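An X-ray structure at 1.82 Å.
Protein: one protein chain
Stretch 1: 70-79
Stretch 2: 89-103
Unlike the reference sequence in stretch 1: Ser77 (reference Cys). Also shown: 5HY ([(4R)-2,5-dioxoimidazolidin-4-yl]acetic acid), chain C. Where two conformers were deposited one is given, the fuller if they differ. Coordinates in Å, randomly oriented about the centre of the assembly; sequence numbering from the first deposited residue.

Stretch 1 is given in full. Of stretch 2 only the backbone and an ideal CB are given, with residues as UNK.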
# COMPACT_ATOMS: atom_id res chain seq x y z
N VAL A 70 -30.49 23.02 8.82
CA VAL A 70 -29.18 23.61 8.57
C VAL A 70 -28.61 23.12 7.24
O VAL A 70 -28.98 22.05 6.75
CB VAL A 70 -28.17 23.36 9.73
CG1 VAL A 70 -28.71 23.92 11.05
CG2 VAL A 70 -27.85 21.87 9.87
N ASP A 71 -27.71 23.91 6.66
CA ASP A 71 -27.15 23.62 5.34
C ASP A 71 -26.02 22.59 5.39
O ASP A 71 -25.74 21.92 4.39
CB ASP A 71 -26.68 24.91 4.67
CG ASP A 71 -27.83 25.86 4.39
OD1 ASP A 71 -28.61 25.59 3.45
OD2 ASP A 71 -27.97 26.87 5.11
N GLY A 72 -25.37 22.47 6.54
CA GLY A 72 -24.27 21.53 6.72
C GLY A 72 -23.81 21.39 8.16
O GLY A 72 -24.26 22.13 9.04
N HIS A 73 -22.92 20.43 8.39
CA HIS A 73 -22.44 20.12 9.74
C HIS A 73 -20.92 19.97 9.78
O HIS A 73 -20.30 19.58 8.79
CB HIS A 73 -23.07 18.83 10.26
CG HIS A 73 -24.55 18.72 10.01
ND1 HIS A 73 -25.49 18.97 10.99
CD2 HIS A 73 -25.24 18.36 8.91
CE1 HIS A 73 -26.70 18.78 10.49
NE2 HIS A 73 -26.57 18.41 9.23
N VAL A 74 -20.35 20.29 10.94
CA VAL A 74 -18.93 20.08 11.20
C VAL A 74 -18.77 19.24 12.47
O VAL A 74 -19.37 19.55 13.50
CB VAL A 74 -18.17 21.43 11.35
CG1 VAL A 74 -16.75 21.22 11.85
CG2 VAL A 74 -18.15 22.19 10.02
N ILE A 75 -17.97 18.18 12.38
CA ILE A 75 -17.63 17.37 13.56
C ILE A 75 -16.28 17.85 14.09
O ILE A 75 -15.23 17.61 13.48
CB ILE A 75 -17.62 15.86 13.25
CG1 ILE A 75 -19.01 15.40 12.83
CG2 ILE A 75 -17.13 15.06 14.46
CD1 ILE A 75 -19.08 13.97 12.33
N ALA A 76 -16.32 18.53 15.24
CA ALA A 76 -15.19 19.32 15.72
C ALA A 76 -14.27 18.66 16.76
O ALA A 76 -13.87 19.29 17.74
CB ALA A 76 -15.66 20.69 16.20
N SER A 77 -13.96 17.38 16.53
CA SER A 77 -12.95 16.65 17.28
C SER A 77 -12.01 15.96 16.29
O SER A 77 -12.46 15.47 15.26
CB SER A 77 -13.59 15.62 18.20
OG SER A 77 -12.62 14.93 18.97
N PHE A 78 -10.72 15.93 16.61
CA PHE A 78 -9.70 15.42 15.68
C PHE A 78 -9.76 13.92 15.35
O PHE A 78 -9.00 13.44 14.50
CB PHE A 78 -8.30 15.83 16.14
CG PHE A 78 -7.27 15.83 15.05
CD1 PHE A 78 -7.28 16.81 14.06
CD2 PHE A 78 -6.29 14.84 15.00
CE1 PHE A 78 -6.34 16.81 13.04
CE2 PHE A 78 -5.34 14.84 13.98
CZ PHE A 78 -5.36 15.82 13.00
N GLY A 79 -10.65 13.18 16.00
CA GLY A 79 -10.88 11.79 15.64
C GLY A 79 -12.02 11.62 14.66
O GLY A 79 -12.30 10.51 14.21
N UNK A 89 -27.28 10.08 8.42
CA UNK A 89 -28.41 10.74 9.07
C UNK A 89 -28.71 12.12 8.49
O UNK A 89 -29.88 12.47 8.30
CB UNK A 89 -28.14 10.87 10.57
N UNK A 90 -27.67 12.90 8.21
CA UNK A 90 -27.83 14.27 7.72
C UNK A 90 -28.12 14.34 6.22
O UNK A 90 -27.72 13.45 5.46
CB UNK A 90 -26.57 15.08 8.03
N UNK A 91 -28.82 15.39 5.81
CA UNK A 91 -29.04 15.68 4.40
C UNK A 91 -27.89 16.55 3.86
O UNK A 91 -27.31 16.24 2.82
CB UNK A 91 -30.39 16.38 4.20
N UNK A 92 -27.59 17.62 4.58
CA UNK A 92 -26.46 18.48 4.25
C UNK A 92 -25.14 17.78 4.52
O UNK A 92 -25.09 16.81 5.28
CB UNK A 92 -26.53 19.79 5.04
N UNK A 93 -24.05 18.25 3.88
CA UNK A 93 -22.74 17.63 4.04
C UNK A 93 -22.21 17.70 5.48
O UNK A 93 -22.51 18.65 6.20
CB UNK A 93 -21.74 18.30 3.09
N UNK A 94 -21.46 16.67 5.87
CA UNK A 94 -20.83 16.61 7.19
C UNK A 94 -19.32 16.48 7.00
O UNK A 94 -18.86 15.53 6.36
CB UNK A 94 -21.38 15.45 8.02
N UNK A 95 -18.57 17.43 7.56
CA UNK A 95 -17.12 17.46 7.41
C UNK A 95 -16.44 17.35 8.78
O UNK A 95 -16.75 18.10 9.70
CB UNK A 95 -16.68 18.74 6.70
N UNK A 96 -15.51 16.40 8.89
CA UNK A 96 -14.70 16.26 10.10
C UNK A 96 -13.54 17.24 10.08
O UNK A 96 -13.06 17.62 9.00
CB UNK A 96 -14.18 14.83 10.24
N UNK A 97 -13.07 17.64 11.26
CA UNK A 97 -11.98 18.62 11.33
C UNK A 97 -10.60 18.02 11.01
O UNK A 97 -9.75 18.72 10.46
CB UNK A 97 -11.95 19.25 12.73
N UNK A 98 -10.40 16.75 11.34
CA UNK A 98 -9.18 16.05 10.94
C UNK A 98 -9.15 15.92 9.42
O UNK A 98 -8.14 16.22 8.78
CB UNK A 98 -9.09 14.67 11.60
N UNK A 99 -10.28 15.48 8.86
CA UNK A 99 -10.48 15.37 7.42
C UNK A 99 -10.14 16.68 6.71
O UNK A 99 -9.33 16.69 5.79
CB UNK A 99 -11.92 14.97 7.12
N UNK A 100 -10.77 17.77 7.15
CA UNK A 100 -10.60 19.08 6.53
C UNK A 100 -9.17 19.61 6.63
O UNK A 100 -8.64 20.14 5.66
CB UNK A 100 -11.56 20.08 7.17
N UNK A 101 -8.56 19.47 7.81
CA UNK A 101 -7.19 19.94 8.04
C UNK A 101 -6.17 19.21 7.17
O UNK A 101 -5.27 19.83 6.61
CB UNK A 101 -6.82 19.77 9.51
N UNK A 102 -6.33 17.89 7.06
CA UNK A 102 -5.46 17.06 6.23
C UNK A 102 -5.63 17.39 4.75
O UNK A 102 -4.65 17.49 4.01
CB UNK A 102 -5.75 15.58 6.47
N UNK A 103 -6.89 17.57 4.32
CA UNK A 103 -7.21 17.96 2.95
C UNK A 103 -6.54 19.29 2.56
O UNK A 103 -5.95 19.40 1.49
CB UNK A 103 -8.73 18.07 2.78
C 5HY C . -10.33 16.81 20.00
N 5HY C . -10.30 15.15 21.59
O 5HY C . -10.13 17.50 19.00
CA 5HY C . -9.72 15.44 20.27
CB 5HY C . -8.17 15.47 20.30
CG 5HY C . -7.53 16.57 21.16
OAB 5HY C . -11.77 16.18 22.96
NAF 5HY C . -11.14 17.14 21.01
CAI 5HY C . -11.11 16.15 21.91
OD1 5HY C . -6.30 16.47 21.36
OD2 5HY C . -8.25 17.50 21.58

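Position 89 is helical (phi/psi -73/-41), and its ideal CB finds nothing of stretch 1 within 5.5 Å, so the contact sets no preference; it is Leu89.

Position 90 leaves helical angles (-81/152) and aims its CB at stretch 1, 3.5 Å from His73 NE2. With the imidazole already so close, a small side chain suits best. It is Ala90, its methyl against the ring.

Position 91 points sideways with no neighbour from stretch 1, so many residues would fit; it is Gln91.

At position 92 an ideal CB would sit 2.4 Å from Asp71 O, a clash, and 3.3 Å from Gly72 N. Only glycine is comfortable. Gly92 CA comes 3.5 Å from Asp71 O in a CA-H...O contact, and Gly92 N donates to a water O 3.0 Å away that also hydrogen-bonds His73 NE2 at 2.8 Å.

Position 93 has phi -63 and a sideways CB, 5.5 Å from Gly72 CA. Its O accepts from His73 N (2.9 Å, 159°), while its own N is not needed by the pairing, so proline is admissible among many. Pro93 places CD 3.4 Å from Asp71 O.

Position 94 is extended (-122/122) and pairs in parallel with His73, its CB on the same sheet face as His73 and Ile75. An apolar, perhaps beta-branched, residue suits Ile75 CD1, 5.1 Å from the ideal CB. Val94 CG1 reaches Ile75 CD1 at 3.7 Å.

Position 95 shares the face of Val74. Its N donates to His73 O (3.0 Å), a bond open to any residue but proline, and its O accepts from Ile75 N (2.9 Å); valine, leucine or isoleucine would fit. Ile95 leads its end away from stretch 1.

Position 96, just before the helix, has its ideal CB 4.4 Å from Ile75 O, leaving room for small N-cap residues. It is Gly96, whose N is bonded by the side chain at 99.

Position 97 points toward stretch 1, its ideal CB 3.7 Å from Ile75 O and 4.4 Å from Ala76 CA; its N donates to Ile75 O (3.1 Å). Among carbonyls and apolar groups, a branched aliphatic suits. Ile97 sets CG2 3.8 Å from Val74 CG1 and CG1 3.4 Å from Ser77 O.

Position 98 has its ideal CB only 3.2 Å from Phe78 O, favouring a small residue. Ala98 CB lies over the Phe78 ring, 3.9 Å from its centroid and 18° off the normal.

Positions 99, 100 and 103 have no stretch 1 atom within 5.5 Å of their ideal CBs, so stretch 1 sets no preference. Glu99 OE1 accepts from Gly96 N (3.0 Å), His103 ND1 donates to Glu99 O (2.7 Å), and 100 is Ala100. Position 101, whose ideal CB is 4.6 Å from Phe78 CE1, suits small apolar groups: Ala101. Position 102 starts sideways, but a long apolar chain could reach Phe78; Met102 CE comes 4.2 Å from Phe78 CZ.

Stretch 2 89-103: LAQGPVIGIAEAAMH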
# COMPACT_ATOMS: atom_id res chain seq x y z
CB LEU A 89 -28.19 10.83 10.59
CG LEU A 89 -29.34 11.30 11.48
CD1 LEU A 89 -30.56 10.39 11.37
CD2 LEU A 89 -28.89 11.41 12.93
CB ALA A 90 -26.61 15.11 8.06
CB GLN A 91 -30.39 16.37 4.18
CG GLN A 91 -30.66 16.74 2.72
CD GLN A 91 -32.12 17.05 2.44
OE1 GLN A 91 -32.85 17.54 3.31
NE2 GLN A 91 -32.56 16.78 1.22
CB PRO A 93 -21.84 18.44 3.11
CG PRO A 93 -22.54 19.75 2.94
CD PRO A 93 -23.99 19.41 2.97
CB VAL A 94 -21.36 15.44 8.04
CG1 VAL A 94 -20.79 15.50 9.45
CG2 VAL A 94 -22.88 15.43 8.10
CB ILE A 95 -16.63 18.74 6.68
CG1 ILE A 95 -17.40 18.97 5.36
CG2 ILE A 95 -15.12 18.71 6.45
CD1 ILE A 95 -17.24 17.86 4.32
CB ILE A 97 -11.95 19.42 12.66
CG1 ILE A 97 -11.72 18.51 13.87
CG2 ILE A 97 -13.23 20.25 12.80
CD1 ILE A 97 -11.11 19.23 15.07
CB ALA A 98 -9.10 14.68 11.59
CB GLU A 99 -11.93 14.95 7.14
CG GLU A 99 -12.31 14.85 5.67
CD GLU A 99 -13.80 14.66 5.46
OE1 GLU A 99 -14.60 15.18 6.27
OE2 GLU A 99 -14.18 14.00 4.47
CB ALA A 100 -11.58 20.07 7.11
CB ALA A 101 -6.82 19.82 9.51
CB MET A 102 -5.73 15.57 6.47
CG MET A 102 -5.30 15.05 7.83
SD MET A 102 -5.86 13.37 8.11
CE MET A 102 -5.40 13.13 9.82
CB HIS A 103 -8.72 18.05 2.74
CG HIS A 103 -9.37 16.74 2.39
ND1 HIS A 103 -9.58 15.74 3.30
CD2 HIS A 103 -9.86 16.29 1.21
CE1 HIS A 103 -10.16 14.71 2.71
NE2 HIS A 103 -10.35 15.02 1.44
O HOH W 1 -28.64 17.80 7.41
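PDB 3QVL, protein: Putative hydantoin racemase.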